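Local structure of flower-specific defensin (Nicotiana alata, 4CQK) at the PIO site. The protein defends the plant as a secreted, disulfide-rich antifungal peptide that binds the membrane phospholipid phosphatidylinositol 4,5-bisphosphate and retards the growth of insect pests. Residues are numbered along the deposited sequence; one frame, centred on the assembly and turned at random. Chains: chain A/B, Flower-specific defensin.

The PIO site. Residues chain A 4, 33, 35-38, 40, 42; chain B 37, 40. With PIO ([(2R)-2-octanoyloxy-3-[oxidanyl-[(1R,2R,3S,4R,5R,6S)-2,3,6-tris(oxidanyl)-4,5-diphosphonooxy-cyclohexyl]oxy-phosphoryl]oxy-propyl] octanoate), chain C.
PIO, a dioctanoyl phosphatidylinositol 4,5-bisphosphate, lies between the two defensin chains of the deposited assembly, its headgroup gripped mainly by chain A; the structure alone does not show whether this pair is the biological one. The side chain of A:Lys4 leaves with CG anti to the backbone N (chi1 -180°). CB and CG run on without meeting the lipid, CD passes 3.8 Å from PIO O53, and after a bend at chi3 (63°) CE approaches PIO O41 at 3.3 Å. The tip, NZ, bridges both ring phosphates, donating hydrogen bonds to PIO O41 of the 4-phosphate (2.7 Å, also a salt bridge), O53 of the 5-phosphate and ester oxygen O5. A:His33, in the crowded chi1 position (65°), meets the 5-phosphate edge-on, NE2 donating to PIO O51 at 2.9 Å nearly in the ring plane. A:Lys36 NZ forms a salt bridge to O52 of the same phosphate. At the glycerol-linked phosphate, A:Ile37 N donates to PIO O11 at 2.8 Å. PIO O12 accepts from A:Leu38 N and A:Ser35 OG. A:Arg40 NE donates to A:Ser35 OG at 3.1 Å, its guanidinium flanked by A:Leu38 CD1 and A:Leu42 CD2 on opposite faces. B:Arg40 points end-on, NH1 (2.9 Å) and NH2 both gripping PIO O43 of the 4-phosphate in the guanidinium plane. These cationic groups would offset the phosphate charge. In the cysteine-stabilised alpha-beta defensin fold, the site spans chain A strands 3-6, 31-34 and 41-45 and the loop joining the latter two, away from helix 17-26; chain B's matching loop supplies B:Arg40.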
# COMPACT_ATOMS: atom_id res chain seq x y z
N LYS A 4 1.73 1.96 1.57
CA LYS A 4 1.87 0.73 2.34
C LYS A 4 2.42 -0.40 1.46
O LYS A 4 2.12 -0.47 0.28
CB LYS A 4 0.49 0.34 2.90
CG LYS A 4 0.47 -0.90 3.72
CD LYS A 4 -0.79 -0.94 4.59
CE LYS A 4 -2.07 -0.97 3.76
NZ LYS A 4 -3.20 -0.43 4.59
N HIS A 33 2.61 -2.72 10.86
CA HIS A 33 1.70 -3.46 11.72
C HIS A 33 1.21 -4.71 11.00
O HIS A 33 1.52 -4.92 9.82
CB HIS A 33 0.51 -2.59 12.08
CG HIS A 33 -0.33 -2.26 10.90
ND1 HIS A 33 -0.03 -1.21 10.06
CD2 HIS A 33 -1.40 -2.89 10.36
CE1 HIS A 33 -0.91 -1.18 9.07
NE2 HIS A 33 -1.74 -2.20 9.23
N SER A 35 -1.06 -7.40 9.04
CA SER A 35 -2.26 -7.46 8.20
C SER A 35 -3.28 -8.34 8.93
O SER A 35 -2.89 -9.31 9.60
CB SER A 35 -1.94 -7.94 6.76
OG SER A 35 -1.89 -9.35 6.62
N LYS A 36 -4.56 -7.97 8.84
CA LYS A 36 -5.57 -8.51 9.77
C LYS A 36 -5.77 -10.02 9.67
O LYS A 36 -5.72 -10.75 10.67
CB LYS A 36 -6.92 -7.81 9.60
CG LYS A 36 -6.89 -6.32 9.93
CD LYS A 36 -8.30 -5.76 9.71
CE LYS A 36 -8.45 -4.38 10.32
NZ LYS A 36 -7.68 -3.38 9.53
N ILE A 37 -6.00 -10.51 8.46
CA ILE A 37 -6.31 -11.91 8.26
C ILE A 37 -5.06 -12.73 7.97
O ILE A 37 -4.88 -13.78 8.57
CB ILE A 37 -7.30 -12.06 7.11
CG1 ILE A 37 -8.61 -11.35 7.48
CG2 ILE A 37 -7.50 -13.52 6.73
CD1 ILE A 37 -9.64 -11.31 6.37
N LEU A 38 -4.19 -12.24 7.08
CA LEU A 38 -3.07 -13.07 6.62
C LEU A 38 -1.84 -12.96 7.53
O LEU A 38 -0.91 -13.74 7.40
CB LEU A 38 -2.67 -12.70 5.18
CG LEU A 38 -3.77 -12.94 4.14
CD1 LEU A 38 -3.35 -12.31 2.86
CD2 LEU A 38 -4.06 -14.44 3.97
N ARG A 40 0.58 -10.82 7.67
CA ARG A 40 1.79 -10.26 7.10
C ARG A 40 2.25 -9.10 7.94
O ARG A 40 1.45 -8.56 8.72
CB ARG A 40 1.51 -9.76 5.69
CG ARG A 40 1.02 -10.88 4.76
CD ARG A 40 0.49 -10.28 3.46
NE ARG A 40 -0.78 -9.58 3.69
CZ ARG A 40 -1.38 -8.83 2.78
NH1 ARG A 40 -0.81 -8.69 1.58
NH2 ARG A 40 -2.54 -8.20 3.06
N LEU A 42 3.04 -5.38 7.46
CA LEU A 42 2.88 -4.32 6.47
C LEU A 42 3.57 -3.05 6.97
O LEU A 42 3.39 -2.65 8.12
CB LEU A 42 1.40 -4.00 6.25
CG LEU A 42 0.54 -5.22 5.88
CD1 LEU A 42 -0.94 -4.81 5.70
CD2 LEU A 42 1.08 -5.84 4.65
N ILE B 37 -12.59 -6.34 -5.27
CA ILE B 37 -13.97 -6.49 -4.85
C ILE B 37 -14.66 -5.14 -4.65
O ILE B 37 -15.75 -4.93 -5.16
CB ILE B 37 -14.05 -7.29 -3.55
CG1 ILE B 37 -13.51 -8.70 -3.80
CG2 ILE B 37 -15.49 -7.37 -3.07
CD1 ILE B 37 -13.40 -9.55 -2.56
N ARG B 40 -12.21 0.20 -5.63
CA ARG B 40 -11.46 1.43 -5.39
C ARG B 40 -10.39 1.60 -6.48
O ARG B 40 -10.05 0.64 -7.14
CB ARG B 40 -10.73 1.33 -4.04
CG ARG B 40 -11.67 1.15 -2.87
CD ARG B 40 -10.89 0.80 -1.61
NE ARG B 40 -10.23 -0.52 -1.70
CZ ARG B 40 -9.36 -0.99 -0.81
NH1 ARG B 40 -9.01 -0.22 0.23
NH2 ARG B 40 -8.82 -2.21 -0.96
C1 PIO C . -5.66 -6.30 4.96
O1 PIO C . -4.84 -7.46 4.96
P1 PIO C . -5.47 -8.88 5.30
C2 PIO C . -6.05 -5.93 3.52
O2 PIO C . -4.85 -5.72 2.78
C3 PIO C . -6.87 -4.66 3.54
O3 PIO C . -7.35 -4.35 2.21
C4 PIO C . -6.04 -3.52 4.09
O4 PIO C . -6.79 -2.29 4.19
P4 PIO C . -6.69 -1.18 3.03
C5 PIO C . -5.57 -3.87 5.51
O5 PIO C . -4.64 -2.85 5.87
P5 PIO C . -4.64 -2.15 7.32
C6 PIO C . -4.84 -5.19 5.59
O6 PIO C . -4.67 -5.50 6.98
O11 PIO C . -6.54 -8.76 6.34
O12 PIO C . -4.32 -9.84 5.50
O13 PIO C . -6.15 -9.26 3.88
C1A PIO C . -7.46 -12.37 0.44
O1A PIO C . -8.39 -11.87 -0.16
C1B PIO C . -9.83 -9.89 1.13
O1B PIO C . -9.54 -8.88 0.54
C1C PIO C . -5.67 -10.41 3.16
C2A PIO C . -7.31 -13.86 0.56
C2B PIO C . -11.00 -10.76 0.75
C2C PIO C . -6.83 -10.97 2.34
O2C PIO C . -6.48 -11.48 1.06
C3A PIO C . -7.67 -14.25 1.99
C3B PIO C . -12.03 -10.81 1.85
C3C PIO C . -7.64 -9.74 2.09
O3C PIO C . -8.96 -10.21 2.22
O41 PIO C . -5.22 -0.88 2.87
O42 PIO C . -7.53 -0.05 3.48
O43 PIO C . -7.30 -1.89 1.83
C4A PIO C . -9.14 -14.66 2.01
C4B PIO C . -13.24 -11.61 1.39
O51 PIO C . -4.27 -3.25 8.30
O52 PIO C . -6.02 -1.67 7.61
O53 PIO C . -3.56 -1.12 7.25
C5A PIO C . -9.82 -14.26 3.31
C5B PIO C . -13.94 -10.89 0.24
C6A PIO C . -11.24 -14.81 3.39
C6B PIO C . -14.96 -11.78 -0.46
C7A PIO C . -11.59 -15.65 2.16
C7B PIO C . -16.09 -12.15 0.50
C8A PIO C . -12.17 -16.99 2.56
C8B PIO C . -17.42 -11.63 -0.01
O HOH W 1 -4.70 -3.64 10.83